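Local coordinates for protein translation initiation factor eIF-2B (Pyrococcus horikoshii, PDB 1VB5) that probably serves as the regulatory subunit of archaeal initiation factor 2B, which is thought to exchange GDP for GTP on initiation factor 2, at residues 99-104 and 130-135; 125-130 and 153-158; 137-142 and 172-177. All coordinates share one frame; numbering follows the deposited sequence.

Interaction 1 (99-104 and 130-135)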
# COMPACT_ATOMS: atom_id res chain seq x y z
N LEU B 99 24.46 -9.87 12.66
CA LEU B 99 23.86 -8.89 11.75
C LEU B 99 23.17 -7.81 12.60
O LEU B 99 23.30 -6.62 12.31
CB LEU B 99 22.84 -9.58 10.82
CG LEU B 99 22.31 -8.83 9.59
CD1 LEU B 99 21.54 -9.79 8.71
CD2 LEU B 99 21.42 -7.67 10.02
N ALA B 100 22.48 -8.25 13.65
CA ALA B 100 21.78 -7.32 14.53
C ALA B 100 22.73 -6.29 15.11
O ALA B 100 22.42 -5.09 15.15
CB ALA B 100 21.09 -8.09 15.66
N SER B 101 23.90 -6.75 15.56
CA SER B 101 24.90 -5.86 16.15
C SER B 101 25.37 -4.81 15.15
O SER B 101 25.58 -3.65 15.50
CB SER B 101 26.10 -6.66 16.65
OG SER B 101 27.08 -5.80 17.18
N ILE B 102 25.54 -5.23 13.90
CA ILE B 102 25.99 -4.32 12.85
C ILE B 102 24.86 -3.36 12.46
O ILE B 102 25.10 -2.17 12.24
CB ILE B 102 26.44 -5.12 11.61
CG1 ILE B 102 27.68 -5.95 11.99
CG2 ILE B 102 26.73 -4.18 10.44
CD1 ILE B 102 28.16 -6.89 10.90
N GLY B 103 23.64 -3.87 12.38
CA GLY B 103 22.51 -3.03 12.03
C GLY B 103 22.24 -1.98 13.09
O GLY B 103 21.98 -0.82 12.78
N ALA B 104 22.30 -2.38 14.36
CA ALA B 104 22.07 -1.47 15.47
C ALA B 104 23.07 -0.33 15.45
O ALA B 104 22.75 0.81 15.77
CB ALA B 104 22.16 -2.22 16.80
N LYS B 130 18.04 -0.42 20.85
CA LYS B 130 17.40 0.10 22.06
C LYS B 130 18.19 -0.33 23.30
O LYS B 130 18.34 0.44 24.24
CB LYS B 130 15.97 -0.41 22.18
CG LYS B 130 15.27 0.06 23.45
CD LYS B 130 14.30 -0.99 23.98
CE LYS B 130 15.02 -2.32 24.26
NZ LYS B 130 14.15 -3.32 24.93
N GLU B 131 18.67 -1.56 23.28
CA GLU B 131 19.44 -2.08 24.41
C GLU B 131 20.75 -1.32 24.58
O GLU B 131 21.34 -1.34 25.66
CB GLU B 131 19.72 -3.58 24.21
CG GLU B 131 18.46 -4.44 24.18
CD GLU B 131 18.75 -5.91 23.88
OE1 GLU B 131 19.50 -6.55 24.65
OE2 GLU B 131 18.23 -6.43 22.86
N ARG B 132 21.19 -0.64 23.53
CA ARG B 132 22.43 0.14 23.60
C ARG B 132 22.14 1.60 23.87
O ARG B 132 22.98 2.47 23.64
CB ARG B 132 23.24 -0.02 22.31
CG ARG B 132 23.78 -1.43 22.12
CD ARG B 132 24.53 -1.56 20.82
NE ARG B 132 24.97 -2.94 20.60
CZ ARG B 132 25.54 -3.37 19.48
NH1 ARG B 132 25.75 -2.53 18.46
NH2 ARG B 132 25.90 -4.64 19.37
N LYS B 133 20.93 1.87 24.35
CA LYS B 133 20.49 3.21 24.71
C LYS B 133 20.29 4.23 23.59
O LYS B 133 20.33 5.44 23.83
CB LYS B 133 21.45 3.80 25.76
CG LYS B 133 21.51 3.00 27.06
CD LYS B 133 20.13 2.84 27.69
CE LYS B 133 20.22 2.29 29.11
NZ LYS B 133 20.94 0.99 29.19
N LYS B 134 20.08 3.77 22.37
CA LYS B 134 19.83 4.71 21.28
C LYS B 134 18.36 5.09 21.32
O LYS B 134 17.50 4.23 21.53
CB LYS B 134 20.20 4.08 19.93
CG LYS B 134 21.70 4.05 19.70
CD LYS B 134 22.09 3.40 18.40
CE LYS B 134 23.61 3.51 18.19
NZ LYS B 134 24.08 2.76 16.99
N ARG B 135 18.06 6.37 21.16
CA ARG B 135 16.67 6.82 21.18
C ARG B 135 16.15 6.96 19.76
O ARG B 135 16.77 7.61 18.92
CB ARG B 135 16.54 8.16 21.91
CG ARG B 135 16.76 8.09 23.42
CD ARG B 135 18.22 8.31 23.78
NE ARG B 135 18.47 9.66 24.30
CZ ARG B 135 18.24 10.79 23.63
NH1 ARG B 135 17.75 10.75 22.39
NH2 ARG B 135 18.52 11.96 24.19
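Two basic side chains from the turn after helix 120-131 reach across to the last turns of helix 78-106, a polar contact of side chains with a hydroxyl and with backbone carbonyls at the margin of the alpha/beta domain. Arg132 grips Ser101 end-on with both terminal nitrogens. NH2 of Arg132 donates to OG of Ser101 at 2.7 Å, almost straight at 170° and in the plane of the guanidinium. NH1 of Arg132 reaches the carbonyl O of the same Ser101 at 3.2 Å, meeting it on a lone pair in the carbonyl plane, although that oxygen lies tilted from the guanidinium plane. With chi1 at 178°, the serine OG swings away from its backbone N and lies at the edge of the guanidinium, while the arginine chain runs extended from CG to NE. Ala104 adds its methyl beside the group, CB lying 4.0 Å from NH1 of Arg132. Farther along both segments, the extended Lys134 brings NZ to 2.7 Å from the carbonyl O of Ala104, and the same ammonium also bonds Ile107 O. Lys133, with positive phi, is the C-prime residue of a Schellman motif that ends helix 120-131 and turns the chain so that Lys134 faces helix 78-106. A methionine in place of Lys134 would probably leave the carbonyls of Ala104 and Ile107 without their shared charged donor. Since carbonyl oxygens near the C-terminal end of a helix carry the negative end of its dipole, the two cationic groups are probably favoured there electrostatically as well as by their hydrogen bonds.

Interaction 2 (125-130 and 153-158)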
# COMPACT_ATOMS: atom_id res chain seq x y z
N ILE B 125 17.47 -6.12 15.17
CA ILE B 125 18.32 -4.96 14.93
C ILE B 125 17.78 -3.83 15.81
O ILE B 125 18.52 -3.14 16.50
CB ILE B 125 18.26 -4.48 13.45
CG1 ILE B 125 18.98 -5.49 12.55
CG2 ILE B 125 18.90 -3.10 13.32
CD1 ILE B 125 18.96 -5.12 11.07
N ILE B 126 16.46 -3.65 15.76
CA ILE B 126 15.81 -2.60 16.52
C ILE B 126 15.99 -2.79 18.04
O ILE B 126 16.28 -1.83 18.76
CB ILE B 126 14.32 -2.52 16.13
CG1 ILE B 126 14.20 -1.86 14.75
CG2 ILE B 126 13.53 -1.73 17.16
CD1 ILE B 126 12.79 -1.91 14.13
N ARG B 127 15.81 -4.01 18.51
CA ARG B 127 15.95 -4.31 19.92
C ARG B 127 17.38 -4.10 20.43
O ARG B 127 17.58 -3.59 21.53
CB ARG B 127 15.52 -5.75 20.20
CG ARG B 127 14.01 -5.94 20.25
CD ARG B 127 13.63 -7.40 20.42
NE ARG B 127 12.22 -7.52 20.79
CZ ARG B 127 11.51 -8.63 20.69
NH1 ARG B 127 12.07 -9.74 20.23
NH2 ARG B 127 10.23 -8.63 21.06
N THR B 128 18.36 -4.50 19.62
CA THR B 128 19.75 -4.34 20.00
C THR B 128 20.10 -2.85 20.10
O THR B 128 20.86 -2.44 20.98
CB THR B 128 20.71 -5.01 18.98
OG1 THR B 128 20.47 -6.43 18.97
CG2 THR B 128 22.17 -4.76 19.36
N ALA B 129 19.54 -2.05 19.19
CA ALA B 129 19.81 -0.61 19.20
C ALA B 129 19.24 0.01 20.47
O ALA B 129 19.87 0.87 21.09
CB ALA B 129 19.20 0.05 17.96
N LYS B 130 18.04 -0.42 20.85
CA LYS B 130 17.40 0.10 22.06
C LYS B 130 18.19 -0.33 23.30
O LYS B 130 18.34 0.44 24.24
CB LYS B 130 15.97 -0.41 22.18
CG LYS B 130 15.27 0.06 23.45
CD LYS B 130 14.30 -0.99 23.98
CE LYS B 130 15.02 -2.32 24.26
NZ LYS B 130 14.15 -3.32 24.93
N ALA B 153 4.35 -4.91 15.88
CA ALA B 153 3.91 -3.92 16.86
C ALA B 153 3.80 -4.53 18.27
O ALA B 153 4.18 -3.89 19.25
CB ALA B 153 2.57 -3.31 16.43
N ARG B 154 3.27 -5.74 18.36
CA ARG B 154 3.14 -6.43 19.65
C ARG B 154 4.52 -6.64 20.26
O ARG B 154 4.71 -6.49 21.46
CB ARG B 154 2.46 -7.80 19.48
CG ARG B 154 0.92 -7.83 19.48
CD ARG B 154 0.34 -7.06 18.31
NE ARG B 154 -0.84 -7.69 17.70
CZ ARG B 154 -0.86 -8.92 17.18
NH1 ARG B 154 0.23 -9.68 17.20
NH2 ARG B 154 -1.97 -9.37 16.61
N GLU B 155 5.49 -7.01 19.42
CA GLU B 155 6.84 -7.27 19.88
C GLU B 155 7.56 -6.00 20.31
O GLU B 155 8.30 -6.01 21.30
CB GLU B 155 7.65 -7.98 18.80
CG GLU B 155 7.12 -9.36 18.44
CD GLU B 155 7.25 -10.36 19.57
OE1 GLU B 155 6.64 -11.44 19.49
OE2 GLU B 155 7.98 -10.08 20.55
N LEU B 156 7.35 -4.91 19.58
CA LEU B 156 7.98 -3.64 19.90
C LEU B 156 7.41 -3.11 21.21
O LEU B 156 8.11 -2.47 21.99
CB LEU B 156 7.76 -2.61 18.78
CG LEU B 156 8.52 -2.84 17.47
CD1 LEU B 156 8.14 -1.78 16.46
CD2 LEU B 156 10.02 -2.80 17.73
N GLU B 157 6.13 -3.37 21.43
CA GLU B 157 5.47 -2.94 22.65
C GLU B 157 6.07 -3.73 23.82
O GLU B 157 6.34 -3.17 24.88
CB GLU B 157 3.97 -3.21 22.54
CG GLU B 157 3.14 -2.61 23.65
CD GLU B 157 1.65 -2.76 23.38
OE1 GLU B 157 1.18 -3.92 23.30
OE2 GLU B 157 0.95 -1.73 23.24
N PHE B 158 6.28 -5.02 23.61
CA PHE B 158 6.86 -5.88 24.64
C PHE B 158 8.22 -5.31 25.06
O PHE B 158 8.56 -5.28 26.25
CB PHE B 158 7.05 -7.30 24.09
CG PHE B 158 7.65 -8.27 25.08
CD1 PHE B 158 6.85 -8.96 25.98
CD2 PHE B 158 9.03 -8.51 25.08
CE1 PHE B 158 7.40 -9.88 26.88
CE2 PHE B 158 9.60 -9.42 25.98
CZ PHE B 158 8.78 -10.11 26.88
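Charge pairing dominates the contact between helices 120-131 and 148-158, through Arg127 and Glu155. NH2 of Arg127 lies 2.7 Å from OE2 of Glu155, a salt bridge whose N-H...O angle is 142°. The carboxylate oxygen is taken on its anti side, and the guanidinium and carboxylate planes stand 83° apart, so the two groups meet through one nitrogen and one oxygen instead of as a flat bidentate pair. Glu155 is bent at chi2, which keeps its carboxylate close to its own helix and within range of the arginine.

The same nitrogen makes a second, longer hydrogen bond: NH2 of Arg127 is 3.3 Å from the carbonyl O of Glu155 and approaches from above the carbonyl plane. One residue thus offers the arginine both a side-chain and a backbone acceptor. The other nitrogens of Arg127 are held as well, NH1 by a salt bridge to Glu124 and NE by Ser159 OG, which together probably fix the rotation of the guanidinium. Phe158 lies obliquely beside it, with CD2 4.2 Å from NH2 of Arg127.

The apolar part is small and deeper. CG2 of Ile126 touches CD2 of Leu156 at 3.7 Å, the two side chains crossing at about a right angle.

The helix segments run nearly parallel, their axes 16° apart and 11.1 Å from each other at closest approach, so the long Arg127 is needed to reach Glu155, while Ile126 and Leu156 just meet between the helices. Ile161 touches both Ile126 and Leu156. Beneath the pair, Phe136 of strand 136-141 touches Ile126, Leu140 of that strand and Phe163 of strand 163-166 pack on Leu156, and helix 78-106 lies against helix 120-131.

Interaction 3 (137-142 and 172-177)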
# COMPACT_ATOMS: atom_id res chain seq x y z
N LYS B 137 12.23 6.17 17.12
CA LYS B 137 10.83 5.81 17.01
C LYS B 137 10.70 4.97 15.74
O LYS B 137 11.51 5.10 14.82
CB LYS B 137 9.95 7.06 16.88
CG LYS B 137 10.08 8.05 18.02
CD LYS B 137 9.29 9.33 17.75
CE LYS B 137 9.59 10.40 18.79
NZ LYS B 137 8.88 11.69 18.50
N VAL B 138 9.68 4.13 15.70
CA VAL B 138 9.48 3.28 14.54
C VAL B 138 8.11 3.48 13.90
O VAL B 138 7.10 3.62 14.58
CB VAL B 138 9.62 1.79 14.92
CG1 VAL B 138 9.43 0.92 13.69
CG2 VAL B 138 10.98 1.54 15.55
N ILE B 139 8.10 3.50 12.57
CA ILE B 139 6.86 3.63 11.81
C ILE B 139 6.80 2.31 11.06
O ILE B 139 7.76 1.94 10.38
CB ILE B 139 6.91 4.80 10.81
CG1 ILE B 139 7.11 6.12 11.56
CG2 ILE B 139 5.61 4.85 10.01
CD1 ILE B 139 7.40 7.32 10.67
N LEU B 140 5.70 1.59 11.21
CA LEU B 140 5.55 0.30 10.54
C LEU B 140 4.16 0.14 9.96
O LEU B 140 3.21 0.74 10.42
CB LEU B 140 5.84 -0.82 11.54
CG LEU B 140 4.92 -0.85 12.75
CD1 LEU B 140 3.88 -1.94 12.55
CD2 LEU B 140 5.73 -1.10 14.00
N THR B 141 4.05 -0.71 8.94
CA THR B 141 2.78 -0.94 8.27
C THR B 141 2.10 -2.17 8.85
O THR B 141 2.76 -3.09 9.32
CB THR B 141 2.97 -1.19 6.76
OG1 THR B 141 3.70 -2.41 6.57
CG2 THR B 141 3.74 -0.05 6.14
N GLU B 142 0.76 -2.18 8.80
CA GLU B 142 -0.00 -3.31 9.29
C GLU B 142 0.27 -4.52 8.39
O GLU B 142 0.21 -5.66 8.85
CB GLU B 142 -1.50 -2.97 9.31
CG GLU B 142 -2.08 -2.65 7.95
CD GLU B 142 -3.49 -2.06 8.05
OE1 GLU B 142 -4.10 -1.79 6.99
OE2 GLU B 142 -3.98 -1.86 9.18
N GLY B 172 4.02 6.30 1.48
CA GLY B 172 4.55 7.49 0.83
C GLY B 172 4.42 8.74 1.69
O GLY B 172 5.28 9.62 1.66
N LEU B 173 3.34 8.83 2.46
CA LEU B 173 3.14 9.98 3.33
C LEU B 173 4.13 9.96 4.48
O LEU B 173 4.54 11.01 4.97
CB LEU B 173 1.72 9.98 3.91
CG LEU B 173 0.59 10.35 2.95
CD1 LEU B 173 -0.73 9.84 3.52
CD2 LEU B 173 0.57 11.87 2.75
N PHE B 174 4.52 8.77 4.92
CA PHE B 174 5.45 8.70 6.03
C PHE B 174 6.96 8.53 5.76
O PHE B 174 7.73 8.76 6.69
CB PHE B 174 4.99 7.63 7.03
CG PHE B 174 3.74 8.03 7.79
CD1 PHE B 174 2.48 7.84 7.24
CD2 PHE B 174 3.85 8.61 9.06
CE1 PHE B 174 1.33 8.24 7.93
CE2 PHE B 174 2.70 9.00 9.76
CZ PHE B 174 1.44 8.82 9.20
N CYS B 175 7.41 8.16 4.55
CA CYS B 175 8.87 8.06 4.33
C CYS B 175 9.33 9.47 4.71
O CYS B 175 10.36 9.65 5.37
CB CYS B 175 9.31 7.76 2.86
SG CYS B 175 9.59 6.03 2.27
N ARG B 176 8.53 10.46 4.32
CA ARG B 176 8.79 11.87 4.60
C ARG B 176 9.23 12.15 6.04
O ARG B 176 10.15 12.93 6.27
CB ARG B 176 7.53 12.69 4.30
CG ARG B 176 7.42 13.15 2.85
CD ARG B 176 5.98 13.45 2.43
NE ARG B 176 5.24 14.23 3.42
CZ ARG B 176 4.05 14.78 3.20
NH1 ARG B 176 3.45 14.64 2.02
NH2 ARG B 176 3.45 15.46 4.17
N GLU B 177 8.56 11.52 7.00
CA GLU B 177 8.87 11.72 8.41
C GLU B 177 10.07 10.88 8.86
O GLU B 177 10.75 11.23 9.81
CB GLU B 177 7.65 11.34 9.27
CG GLU B 177 6.33 11.89 8.75
CD GLU B 177 6.22 13.40 8.89
OE1 GLU B 177 5.26 13.98 8.32
OE2 GLU B 177 7.08 14.01 9.57
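Ile139 sends its CD1 methyl toward the ring of Phe174, coming to 4.1 Å from CD2 of that ring. Its other branch meets the base of the same side chain: CG2 of Ile139 lies 4.1 Å from CB of Phe174. Both branches of the isoleucine thus meet the phenylalanine, one at the ring and one at the methylene, the side chains crossing at about a right angle. With CG1 anti to the carbonyl carbon (chi1 -61°) and the branch extended at chi2, CD1 of Ile139 also approaches CB of Glu177, at 4.3 Å. Beyond CB, the charged end of Glu177 leads away from the strand.

Strand 136-141 belongs to the parallel part of a Rossmann-like alpha/beta sheet, flanked by strands 111-115 and 163-166. Helix 171-175 packs on one of its faces, while helix 148-158 covers the other, where Val138 and Leu140 point. The greasy layer under Phe174 is completed by Ile114 and Ile166, one from each flanking strand, both of which touch Ile139 too. Next to Phe174, Cys175 turns away from the strand and forms a disulfide with Cys207, tying this part of the chain to helix 200-209. Arg247 of the second subunit packs on Phe174, placing this contact beside the dimer interface.

How the interactions relate
Interactions 1 and 2 share helix 120-131 and their centres lie 10 Å apart: helix 78-106 meets the turn that ends it, and helix 148-158 packs beside it. Ala104 CB also rests 3.6 Å from Thr128 CG2, carrying the packing from one contact into the other. Interaction 3, centred 16 Å from interaction 2, uses the next strand and the opposite face of the sheet. Leu156 and Leu140 join the two, with CD1 of Leu156 3.5 Å from CD2 of Leu140. Interactions 1 and 3 adjoin in sequence but do not otherwise touch, their centres about 20 Å apart. Of the three, interaction 3 alone is touched by the second subunit.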